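Local structure of PUA domain-containing protein (Archaeoglobus fulgidus DSM 4304, 2Q07) at residues Pro42-Arg53 with Ser66-Leu77; Glu200-Val208 with Leu215-Ala223. The protein is of unknown function but, as a piece of an archaeosine synthase-like protein comprising its pre-PUA and PUA domains and a preceding UDG-like domain, probably binds RNA. One frame throughout, in Å; residues are numbered along the deposited sequence.

Contact 1: residues Pro42-Arg53 with Ser66-Leu77; sequences PYLTSRTHRALR and SSPLVVPREFEL
The guanidinium of R73 carries L44 CD1 over the centre of one face, 3.7 Å above the plane, and has H49 ND1, Y43 CB and E76 OE2 at its edge. A flat cation buried in a fold can thus be fixed by hydrogen bonds around its rim and by a methyl group above it. R73 NH2 gives a nearly straight bond to H49 ND1 (2.7 Å, 167°), with the imidazole and guanidinium planes steeply inclined to each other; a weak second bond comes from NH1. On the adjoining side R73 NE and NH2 both grip the single atom OE2 of E76, which pairs the charges in a salt bridge (NH2 to OE2 2.8 Å). The arginine starts out with CG anti to its N (chi1 172°), then bends at chi2 and chi3, and this brings its tip back to the 42-53 segment. E62 forms a salt bridge with R73 NH1 and another with R53, whose NE stands 3.9 Å from R73 NH1, so the two like charges share one acidic partner.

The Y43 ring turns its edge to E76 OE2 and V71 CB, and a water lies toward the rim of one face. That water joins Y43 N to E76 O, which accepts at 2.8 Å from the water oxygen. L44 N donates to E76 OE1, a less certain bond because that oxygen is modelled too close to L44 CB; OE1 also meets Y193. P42 CB packs closely on L77 CD1 at 3.4 Å.

S46 OG accepts from H49 N, capping the helix start, and H49 NE2 bonds to P36 O. This polar network, joining a capped helix start to the 3-10 turn that follows edge strand 70-72 of a mixed, five-stranded sheet, belongs to an alpha/beta domain assigned to the UDG-like clan.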
loop_
_atom_site.group_PDB
_atom_site.type_symbol
_atom_site.label_atom_id
_atom_site.label_comp_id
_atom_site.label_asym_id
_atom_site.label_seq_id
_atom_site.Cartn_x
_atom_site.Cartn_y
_atom_site.Cartn_z
ATOM N N PRO A 42 12.105 -0.860 -0.220
ATOM C CA PRO A 42 11.049 0.121 0.064
ATOM C C PRO A 42 11.650 1.259 0.886
ATOM O O PRO A 42 12.512 1.023 1.727
ATOM C CB PRO A 42 10.016 -0.699 0.833
ATOM C CG PRO A 42 10.851 -1.709 1.550
ATOM C CD PRO A 42 11.842 -2.130 0.478
ATOM N N TYR A 43 11.192 2.481 0.638
ATOM C CA TYR A 43 11.722 3.673 1.301
ATOM C C TYR A 43 12.048 3.616 2.793
ATOM O O TYR A 43 13.035 4.211 3.235
ATOM C CB TYR A 43 10.787 4.852 1.058
ATOM C CG TYR A 43 10.428 5.052 -0.395
ATOM C CD1 TYR A 43 9.094 5.127 -0.792
ATOM C CD2 TYR A 43 11.418 5.196 -1.372
ATOM C CE1 TYR A 43 8.747 5.345 -2.126
ATOM C CE2 TYR A 43 11.078 5.419 -2.724
ATOM C CZ TYR A 43 9.739 5.490 -3.084
ATOM O OH TYR A 43 9.373 5.703 -4.393
ATOM N N LEU A 44 11.238 2.914 3.572
ATOM C CA LEU A 44 11.474 2.850 5.014
ATOM C C LEU A 44 12.805 2.201 5.417
ATOM O O LEU A 44 13.307 2.438 6.519
ATOM C CB LEU A 44 10.318 2.121 5.702
ATOM C CG LEU A 44 10.240 2.221 7.219
ATOM C CD1 LEU A 44 10.151 3.687 7.648
ATOM C CD2 LEU A 44 9.013 1.437 7.705
ATOM N N THR A 45 13.373 1.386 4.536
ATOM C CA THR A 45 14.642 0.725 4.830
ATOM C C THR A 45 15.847 1.528 4.330
ATOM O O THR A 45 16.988 1.101 4.503
ATOM C CB THR A 45 14.728 -0.666 4.172
ATOM O OG1 THR A 45 14.909 -0.506 2.761
ATOM C CG2 THR A 45 13.452 -1.471 4.429
ATOM N N SER A 46 15.608 2.675 3.699
ATOM C CA SER A 46 16.711 3.492 3.189
ATOM C C SER A 46 17.505 4.151 4.321
ATOM O O SER A 46 16.976 4.413 5.396
ATOM C CB SER A 46 16.183 4.589 2.262
ATOM O OG SER A 46 15.553 5.618 3.012
ATOM N N ARG A 47 18.777 4.432 4.073
ATOM C CA ARG A 47 19.591 5.072 5.096
ATOM C C ARG A 47 19.035 6.435 5.501
ATOM O O ARG A 47 19.010 6.768 6.678
ATOM C CB ARG A 47 21.034 5.219 4.617
ATOM C CG ARG A 47 21.971 4.191 5.212
ATOM C CD ARG A 47 23.391 4.504 4.816
ATOM N NE ARG A 47 23.817 3.769 3.635
ATOM C CZ ARG A 47 24.853 4.116 2.880
ATOM N NH1 ARG A 47 25.557 5.200 3.179
ATOM N NH2 ARG A 47 25.208 3.360 1.853
ATOM N N THR A 48 18.587 7.224 4.530
ATOM C CA THR A 48 18.038 8.541 4.846
ATOM C C THR A 48 16.806 8.452 5.751
ATOM O O THR A 48 16.768 9.076 6.811
ATOM C CB THR A 48 17.670 9.323 3.566
ATOM O OG1 THR A 48 18.858 9.578 2.809
ATOM C CG2 THR A 48 17.021 10.650 3.917
ATOM N N HIS A 49 15.802 7.677 5.352
ATOM C CA HIS A 49 14.610 7.562 6.184
ATOM C C HIS A 49 14.942 6.984 7.558
ATOM O O HIS A 49 14.437 7.462 8.570
ATOM C CB HIS A 49 13.526 6.732 5.477
ATOM C CG HIS A 49 12.862 7.464 4.355
ATOM N ND1 HIS A 49 11.523 7.325 4.057
ATOM C CD2 HIS A 49 13.349 8.379 3.481
ATOM C CE1 HIS A 49 11.214 8.127 3.053
ATOM N NE2 HIS A 49 12.304 8.777 2.685
ATOM N N ARG A 50 15.806 5.976 7.609
ATOM C CA ARG A 50 16.177 5.406 8.899
ATOM C C ARG A 50 16.903 6.425 9.791
ATOM O O ARG A 50 16.607 6.536 10.981
ATOM C CB ARG A 50 17.033 4.154 8.700
ATOM C CG ARG A 50 16.216 2.915 8.397
ATOM C CD ARG A 50 17.069 1.661 8.299
ATOM N NE ARG A 50 17.911 1.639 7.107
ATOM C CZ ARG A 50 19.232 1.786 7.113
ATOM N NH1 ARG A 50 19.880 1.971 8.257
ATOM N NH2 ARG A 50 19.911 1.738 5.971
ATOM N N ALA A 51 17.838 7.180 9.214
ATOM C CA ALA A 51 18.571 8.192 9.976
ATOM C C ALA A 51 17.595 9.223 10.535
ATOM O O ALA A 51 17.674 9.603 11.704
ATOM C CB ALA A 51 19.605 8.878 9.087
ATOM N N LEU A 52 16.676 9.677 9.689
ATOM C CA LEU A 52 15.674 10.654 10.098
ATOM C C LEU A 52 14.822 10.149 11.259
ATOM O O LEU A 52 14.710 10.803 12.292
ATOM C CB LEU A 52 14.762 10.985 8.919
ATOM C CG LEU A 52 14.994 12.333 8.252
ATOM C CD1 LEU A 52 14.091 12.469 7.026
ATOM C CD2 LEU A 52 14.717 13.438 9.264
ATOM N N ARG A 53 14.218 8.980 11.079
ATOM C CA ARG A 53 13.371 8.400 12.114
ATOM C C ARG A 53 14.167 8.029 13.353
ATOM O O ARG A 53 13.603 7.728 14.409
ATOM C CB ARG A 53 12.637 7.183 11.557
ATOM C CG ARG A 53 11.577 7.583 10.551
ATOM C CD ARG A 53 10.931 6.399 9.870
ATOM N NE ARG A 53 9.503 6.641 9.696
ATOM C CZ ARG A 53 8.583 6.327 10.603
ATOM N NH1 ARG A 53 8.945 5.749 11.735
ATOM N NH2 ARG A 53 7.306 6.608 10.389
ATOM N N SER A 66 7.982 11.255 -5.136
ATOM C CA SER A 66 8.836 10.655 -6.148
ATOM C C SER A 66 8.304 11.043 -7.527
ATOM O O SER A 66 7.494 11.965 -7.652
ATOM C CB SER A 66 8.838 9.131 -5.994
ATOM O OG SER A 66 9.825 8.543 -6.819
ATOM N N SER A 67 8.759 10.345 -8.561
ATOM C CA SER A 67 8.304 10.617 -9.919
ATOM C C SER A 67 8.304 9.332 -10.744
ATOM O O SER A 67 9.323 8.650 -10.847
ATOM C CB SER A 67 9.198 11.658 -10.592
ATOM O OG SER A 67 8.731 11.941 -11.903
ATOM N N PRO A 68 7.160 8.998 -11.359
ATOM C CA PRO A 68 5.902 9.750 -11.328
ATOM C C PRO A 68 5.057 9.479 -10.087
ATOM O O PRO A 68 4.027 10.119 -9.881
ATOM C CB PRO A 68 5.168 9.271 -12.584
ATOM C CG PRO A 68 6.125 8.285 -13.266
ATOM C CD PRO A 68 7.010 7.790 -12.178
ATOM N N LEU A 69 5.501 8.545 -9.256
ATOM C CA LEU A 69 4.729 8.168 -8.085
ATOM C C LEU A 69 4.827 8.993 -6.810
ATOM O O LEU A 69 5.903 9.387 -6.366
ATOM C CB LEU A 69 5.002 6.700 -7.733
ATOM C CG LEU A 69 4.483 5.637 -8.704
ATOM C CD1 LEU A 69 4.888 4.264 -8.200
ATOM C CD2 LEU A 69 2.960 5.728 -8.827
ATOM N N VAL A 70 3.655 9.243 -6.246
ATOM C CA VAL A 70 3.489 9.930 -4.982
ATOM C C VAL A 70 3.047 8.742 -4.135
ATOM O O VAL A 70 2.074 8.073 -4.484
ATOM C CB VAL A 70 2.350 10.945 -5.042
ATOM C CG1 VAL A 70 2.087 11.485 -3.647
ATOM C CG2 VAL A 70 2.702 12.070 -6.020
ATOM N N VAL A 71 3.735 8.485 -3.028
ATOM C CA VAL A 71 3.423 7.310 -2.222
ATOM C C VAL A 71 3.201 7.445 -0.720
ATOM O O VAL A 71 4.126 7.747 0.022
ATOM C CB VAL A 71 4.538 6.244 -2.392
ATOM C CG1 VAL A 71 4.159 4.963 -1.662
ATOM C CG2 VAL A 71 4.779 5.975 -3.871
ATOM N N PRO A 72 1.960 7.235 -0.257
ATOM C CA PRO A 72 1.737 7.331 1.181
ATOM C C PRO A 72 2.552 6.170 1.761
ATOM O O PRO A 72 2.602 5.082 1.174
ATOM C CB PRO A 72 0.230 7.099 1.312
ATOM C CG PRO A 72 -0.301 7.732 0.046
ATOM C CD PRO A 72 0.680 7.237 -0.993
ATOM N N ARG A 73 3.195 6.397 2.890
ATOM C CA ARG A 73 4.008 5.361 3.511
ATOM C C ARG A 73 3.297 4.004 3.624
ATOM O O ARG A 73 3.934 2.953 3.543
ATOM C CB ARG A 73 4.458 5.824 4.893
ATOM C CG ARG A 73 5.154 4.747 5.720
ATOM C CD ARG A 73 6.517 5.217 6.174
ATOM N NE ARG A 73 7.501 5.098 5.110
ATOM C CZ ARG A 73 8.588 5.854 4.994
ATOM N NH1 ARG A 73 8.851 6.811 5.875
ATOM N NH2 ARG A 73 9.422 5.631 3.992
ATOM N N GLU A 74 1.977 4.036 3.787
ATOM C CA GLU A 74 1.181 2.813 3.936
ATOM C C GLU A 74 1.137 1.910 2.710
ATOM O O GLU A 74 0.784 0.738 2.816
ATOM C CB GLU A 74 -0.252 3.163 4.336
ATOM C CG GLU A 74 -0.394 3.805 5.716
ATOM C CD GLU A 74 0.006 5.273 5.757
ATOM O OE1 GLU A 74 0.363 5.853 4.710
ATOM O OE2 GLU A 74 -0.048 5.853 6.853
ATOM N N PHE A 75 1.485 2.449 1.548
ATOM C CA PHE A 75 1.463 1.662 0.326
ATOM C C PHE A 75 2.868 1.409 -0.214
ATOM O O PHE A 75 3.019 0.885 -1.312
ATOM C CB PHE A 75 0.639 2.381 -0.754
ATOM C CG PHE A 75 -0.771 2.728 -0.335
ATOM C CD1 PHE A 75 -1.136 4.052 -0.105
ATOM C CD2 PHE A 75 -1.738 1.729 -0.188
ATOM C CE1 PHE A 75 -2.440 4.383 0.264
ATOM C CE2 PHE A 75 -3.049 2.047 0.179
ATOM C CZ PHE A 75 -3.402 3.381 0.405
ATOM N N GLU A 76 3.896 1.758 0.552
ATOM C CA GLU A 76 5.261 1.605 0.054
ATOM C C GLU A 76 5.749 0.169 -0.173
ATOM O O GLU A 76 6.859 -0.034 -0.641
ATOM C CB GLU A 76 6.244 2.371 0.952
ATOM C CG GLU A 76 6.879 1.572 2.059
ATOM C CD GLU A 76 8.063 2.303 2.689
ATOM O OE1 GLU A 76 8.900 1.626 3.317
ATOM O OE2 GLU A 76 8.157 3.550 2.565
ATOM N N LEU A 77 4.913 -0.821 0.129
ATOM C CA LEU A 77 5.291 -2.223 -0.063
ATOM C C LEU A 77 4.584 -2.862 -1.261
ATOM O O LEU A 77 4.904 -3.980 -1.660
ATOM C CB LEU A 77 5.001 -3.025 1.212
ATOM C CG LEU A 77 6.213 -3.344 2.106
ATOM C CD1 LEU A 77 7.231 -2.215 2.074
ATOM C CD2 LEU A 77 5.736 -3.611 3.527
HETATM O O HOH W 1 8.910 1.729 -1.514
#

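Contact 2: residues Glu200-Val208 with Leu215-Ala223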
loop_
_atom_site.group_PDB
_atom_site.type_symbol
_atom_site.label_atom_id
_atom_site.label_comp_id
_atom_site.label_asym_id
_atom_site.label_seq_id
_atom_site.Cartn_x
_atom_site.Cartn_y
_atom_site.Cartn_z
ATOM N N GLU A 200 -2.706 -14.869 13.821
ATOM C CA GLU A 200 -3.870 -15.074 14.681
ATOM C C GLU A 200 -3.738 -16.487 15.229
ATOM O O GLU A 200 -3.656 -17.453 14.466
ATOM C CB GLU A 200 -5.183 -14.932 13.906
ATOM C CG GLU A 200 -6.415 -15.322 14.727
ATOM C CD GLU A 200 -7.727 -14.834 14.120
ATOM O OE1 GLU A 200 -8.784 -15.416 14.443
ATOM O OE2 GLU A 200 -7.710 -13.862 13.332
ATOM N N GLY A 201 -3.718 -16.601 16.552
ATOM C CA GLY A 201 -3.556 -17.898 17.171
ATOM C C GLY A 201 -2.086 -18.209 17.000
ATOM O O GLY A 201 -1.226 -17.480 17.503
ATOM N N LYS A 202 -1.790 -19.282 16.282
ATOM C CA LYS A 202 -0.407 -19.655 16.029
ATOM C C LYS A 202 -0.255 -19.946 14.546
ATOM O O LYS A 202 0.588 -20.746 14.138
ATOM C CB LYS A 202 -0.030 -20.880 16.857
ATOM C CG LYS A 202 -0.096 -20.633 18.352
ATOM C CD LYS A 202 0.536 -21.769 19.133
ATOM C CE LYS A 202 0.312 -21.601 20.626
ATOM N NZ LYS A 202 0.820 -22.774 21.392
ATOM N N LYS A 203 -1.088 -19.280 13.751
ATOM C CA LYS A 203 -1.102 -19.445 12.304
ATOM C C LYS A 203 -1.092 -18.073 11.631
ATOM O O LYS A 203 -1.652 -17.112 12.156
ATOM C CB LYS A 203 -2.363 -20.212 11.890
ATOM C CG LYS A 203 -2.544 -21.570 12.584
ATOM C CD LYS A 203 -1.516 -22.612 12.116
ATOM C CE LYS A 203 -1.617 -22.872 10.611
ATOM N NZ LYS A 203 -0.691 -23.938 10.087
ATOM N N ARG A 204 -0.456 -17.972 10.472
ATOM C CA ARG A 204 -0.418 -16.692 9.775
ATOM C C ARG A 204 -1.693 -16.431 8.992
ATOM O O ARG A 204 -2.282 -17.337 8.405
ATOM C CB ARG A 204 0.793 -16.618 8.850
ATOM C CG ARG A 204 0.913 -17.770 7.896
ATOM C CD ARG A 204 2.324 -18.319 7.919
ATOM N NE ARG A 204 3.273 -17.503 7.169
ATOM C CZ ARG A 204 4.559 -17.812 7.041
ATOM N NH1 ARG A 204 5.039 -18.906 7.623
ATOM N NH2 ARG A 204 5.362 -17.056 6.302
ATOM N N LEU A 205 -2.113 -15.173 8.994
ATOM C CA LEU A 205 -3.312 -14.748 8.292
ATOM C C LEU A 205 -2.913 -14.186 6.939
ATOM O O LEU A 205 -3.627 -14.337 5.948
ATOM C CB LEU A 205 -4.028 -13.657 9.103
ATOM C CG LEU A 205 -4.490 -14.045 10.512
ATOM C CD1 LEU A 205 -5.021 -12.828 11.271
ATOM C CD2 LEU A 205 -5.569 -15.094 10.389
ATOM N N ALA A 206 -1.764 -13.527 6.912
ATOM C CA ALA A 206 -1.254 -12.923 5.699
ATOM C C ALA A 206 0.224 -12.604 5.890
ATOM O O ALA A 206 0.738 -12.637 7.010
ATOM C CB ALA A 206 -2.042 -11.636 5.393
ATOM N N ARG A 207 0.912 -12.329 4.792
ATOM C CA ARG A 207 2.319 -11.970 4.850
ATOM C C ARG A 207 2.712 -11.228 3.578
ATOM O O ARG A 207 2.114 -11.416 2.516
ATOM C CB ARG A 207 3.212 -13.210 5.028
ATOM C CG ARG A 207 3.516 -13.954 3.755
ATOM C CD ARG A 207 4.628 -14.972 3.955
ATOM N NE ARG A 207 4.906 -15.688 2.713
ATOM C CZ ARG A 207 5.301 -15.102 1.586
ATOM N NH1 ARG A 207 5.469 -13.790 1.544
ATOM N NH2 ARG A 207 5.510 -15.824 0.494
ATOM N N VAL A 208 3.710 -10.365 3.703
ATOM C CA VAL A 208 4.187 -9.593 2.569
ATOM C C VAL A 208 5.036 -10.506 1.682
ATOM O O VAL A 208 5.912 -11.208 2.171
ATOM C CB VAL A 208 5.044 -8.388 3.048
ATOM C CG1 VAL A 208 5.539 -7.589 1.855
ATOM C CG2 VAL A 208 4.226 -7.509 3.991
ATOM N N LEU A 215 0.273 -8.672 -0.695
ATOM C CA LEU A 215 0.002 -9.565 0.424
ATOM C C LEU A 215 -0.426 -10.941 -0.040
ATOM O O LEU A 215 -1.213 -11.066 -0.975
ATOM C CB LEU A 215 -1.127 -9.019 1.300
ATOM C CG LEU A 215 -0.864 -7.960 2.365
ATOM C CD1 LEU A 215 -2.166 -7.664 3.088
ATOM C CD2 LEU A 215 0.182 -8.451 3.344
ATOM N N ASP A 216 0.107 -11.967 0.611
ATOM C CA ASP A 216 -0.294 -13.330 0.322
ATOM C C ASP A 216 -1.254 -13.582 1.482
ATOM O O ASP A 216 -0.991 -13.128 2.597
ATOM C CB ASP A 216 0.893 -14.298 0.409
ATOM C CG ASP A 216 0.579 -15.652 -0.203
ATOM O OD1 ASP A 216 -0.616 -15.917 -0.456
ATOM O OD2 ASP A 216 1.513 -16.448 -0.434
ATOM N N ILE A 217 -2.363 -14.278 1.237
ATOM C CA ILE A 217 -3.337 -14.557 2.296
ATOM C C ILE A 217 -3.507 -16.049 2.535
ATOM O O ILE A 217 -3.254 -16.855 1.643
ATOM C CB ILE A 217 -4.729 -13.985 1.960
ATOM C CG1 ILE A 217 -5.224 -14.583 0.639
ATOM C CG2 ILE A 217 -4.666 -12.459 1.903
ATOM C CD1 ILE A 217 -6.660 -14.226 0.286
ATOM N N TYR A 218 -3.960 -16.409 3.733
ATOM C CA TYR A 218 -4.157 -17.809 4.069
ATOM C C TYR A 218 -5.610 -18.214 4.315
ATOM O O TYR A 218 -6.514 -17.520 3.874
ATOM C CB TYR A 218 -3.225 -18.181 5.219
ATOM C CG TYR A 218 -1.782 -17.925 4.809
ATOM C CD1 TYR A 218 -1.185 -16.680 5.028
ATOM C CD2 TYR A 218 -1.063 -18.876 4.092
ATOM C CE1 TYR A 218 0.090 -16.391 4.541
ATOM C CE2 TYR A 218 0.217 -18.600 3.593
ATOM C CZ TYR A 218 0.783 -17.354 3.822
ATOM O OH TYR A 218 2.022 -17.059 3.320
ATOM N N GLU A 219 -5.834 -19.323 5.015
ATOM C CA GLU A 219 -7.189 -19.849 5.213
ATOM C C GLU A 219 -8.338 -18.978 5.710
ATOM O O GLU A 219 -9.367 -18.882 5.047
ATOM C CB GLU A 219 -7.149 -21.116 6.078
ATOM C CG GLU A 219 -8.332 -22.046 5.790
ATOM C CD GLU A 219 -8.462 -23.204 6.774
ATOM O OE1 GLU A 219 -7.425 -23.723 7.240
ATOM O OE2 GLU A 219 -9.609 -23.607 7.064
ATOM N N LYS A 220 -8.183 -18.367 6.876
ATOM C CA LYS A 220 -9.239 -17.544 7.463
ATOM C C LYS A 220 -9.696 -16.398 6.572
ATOM O O LYS A 220 -10.896 -16.163 6.425
ATOM C CB LYS A 220 -8.789 -16.982 8.817
ATOM C CG LYS A 220 -7.682 -17.783 9.480
ATOM C CD LYS A 220 -6.399 -17.680 8.651
ATOM C CE LYS A 220 -5.312 -18.603 9.119
ATOM N NZ LYS A 220 -4.232 -18.608 8.102
ATOM N N ILE A 221 -8.744 -15.685 5.973
ATOM C CA ILE A 221 -9.090 -14.565 5.110
ATOM C C ILE A 221 -9.751 -15.036 3.826
ATOM O O ILE A 221 -10.790 -14.510 3.451
ATOM C CB ILE A 221 -7.854 -13.702 4.762
ATOM C CG1 ILE A 221 -7.303 -13.070 6.042
ATOM C CG2 ILE A 221 -8.237 -12.631 3.756
ATOM C CD1 ILE A 221 -6.220 -12.039 5.820
ATOM N N ALA A 222 -9.136 -16.013 3.162
ATOM C CA ALA A 222 -9.679 -16.587 1.933
ATOM C C ALA A 222 -11.102 -17.078 2.215
ATOM O O ALA A 222 -11.994 -16.936 1.375
ATOM C CB ALA A 222 -8.798 -17.762 1.466
ATOM N N ALA A 223 -11.291 -17.656 3.402
ATOM C CA ALA A 223 -12.591 -18.166 3.835
ATOM C C ALA A 223 -13.574 -17.009 3.921
ATOM O O ALA A 223 -14.715 -17.116 3.474
ATOM C CB ALA A 223 -12.467 -18.850 5.201
#
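R207 and D216 form the hydrogen-bonded pair of an antiparallel ladder, and the contact shows how a hairpin can be close-packed in one part and loose in another. R207 N donates to D216 O at 3.0 Å, and D216 N returns a nearly linear bond to R207 O (2.8 Å, 176°). The short strands 206-208 and 215-217 run at 155° to each other. A206 with I217 and V208 with L215 are the non-hydrogen-bonded pairs, and their side chains form the apolar face. There A206 CB touches I221 CD1 at 4.2 Å, and L215 CD2 reaches V208 CG2. Beyond the ladder Y218 N bonds to L205 O.

The Y218 ring belongs to the packed part. R204 lays its CG over one face, 3.9 Å from the centroid, a CH-pi contact made possible by chi1 of 53°, which sets CG between N and the carbonyl carbon. A206 N sits at the ring's edge, in its plane, and the phenol OH ends beside R207, 3.4 Å from CD. An alanine in place of Y218 would probably leave R204 CG without its aromatic support and open a gap beside the A206 backbone. L205 CD2 and K220 CD are only 3.2 Å apart, and the K220 NZ to R204 O bond is very short, so the placement of the lysine chain is doubtful.

The solvent side is looser: K203 and R204 are exposed, R204 pairing with E197. R207 NH2 and D216 OD2 are 4.2 Å apart, near enough for the charges to attract but not a salt bridge, since the oxygen lies over the guanidinium face; D216 is bridged to R295.

Strand 203-209 carries a classic beta bulge at L205 and A206, which both face L198 of the neighbouring strand 197-200. L215 and I217 pack against helix 168-181, while I217 and A222 touch V272 of strand 270-275.

Overall arrangement
Contact 1 is the more buried of the two and lies nearer the centre of the chain; contact 2 is only partly buried, with exposed arginine and lysine at its margin. Their chemistry follows. The first depends on side-chain ions and a water held inside the UDG-like domain, the second on a backbone ladder with apolar residues on one face, in the pre-PUA region. They hold different strands but rest on a common element: helix 168-181 receives side chains from both. Although their centres are about 26 Å apart, the two meet directly where L77 CD2 packs 4.2 Å from V208 CG2, an apolar touch between the two family regions.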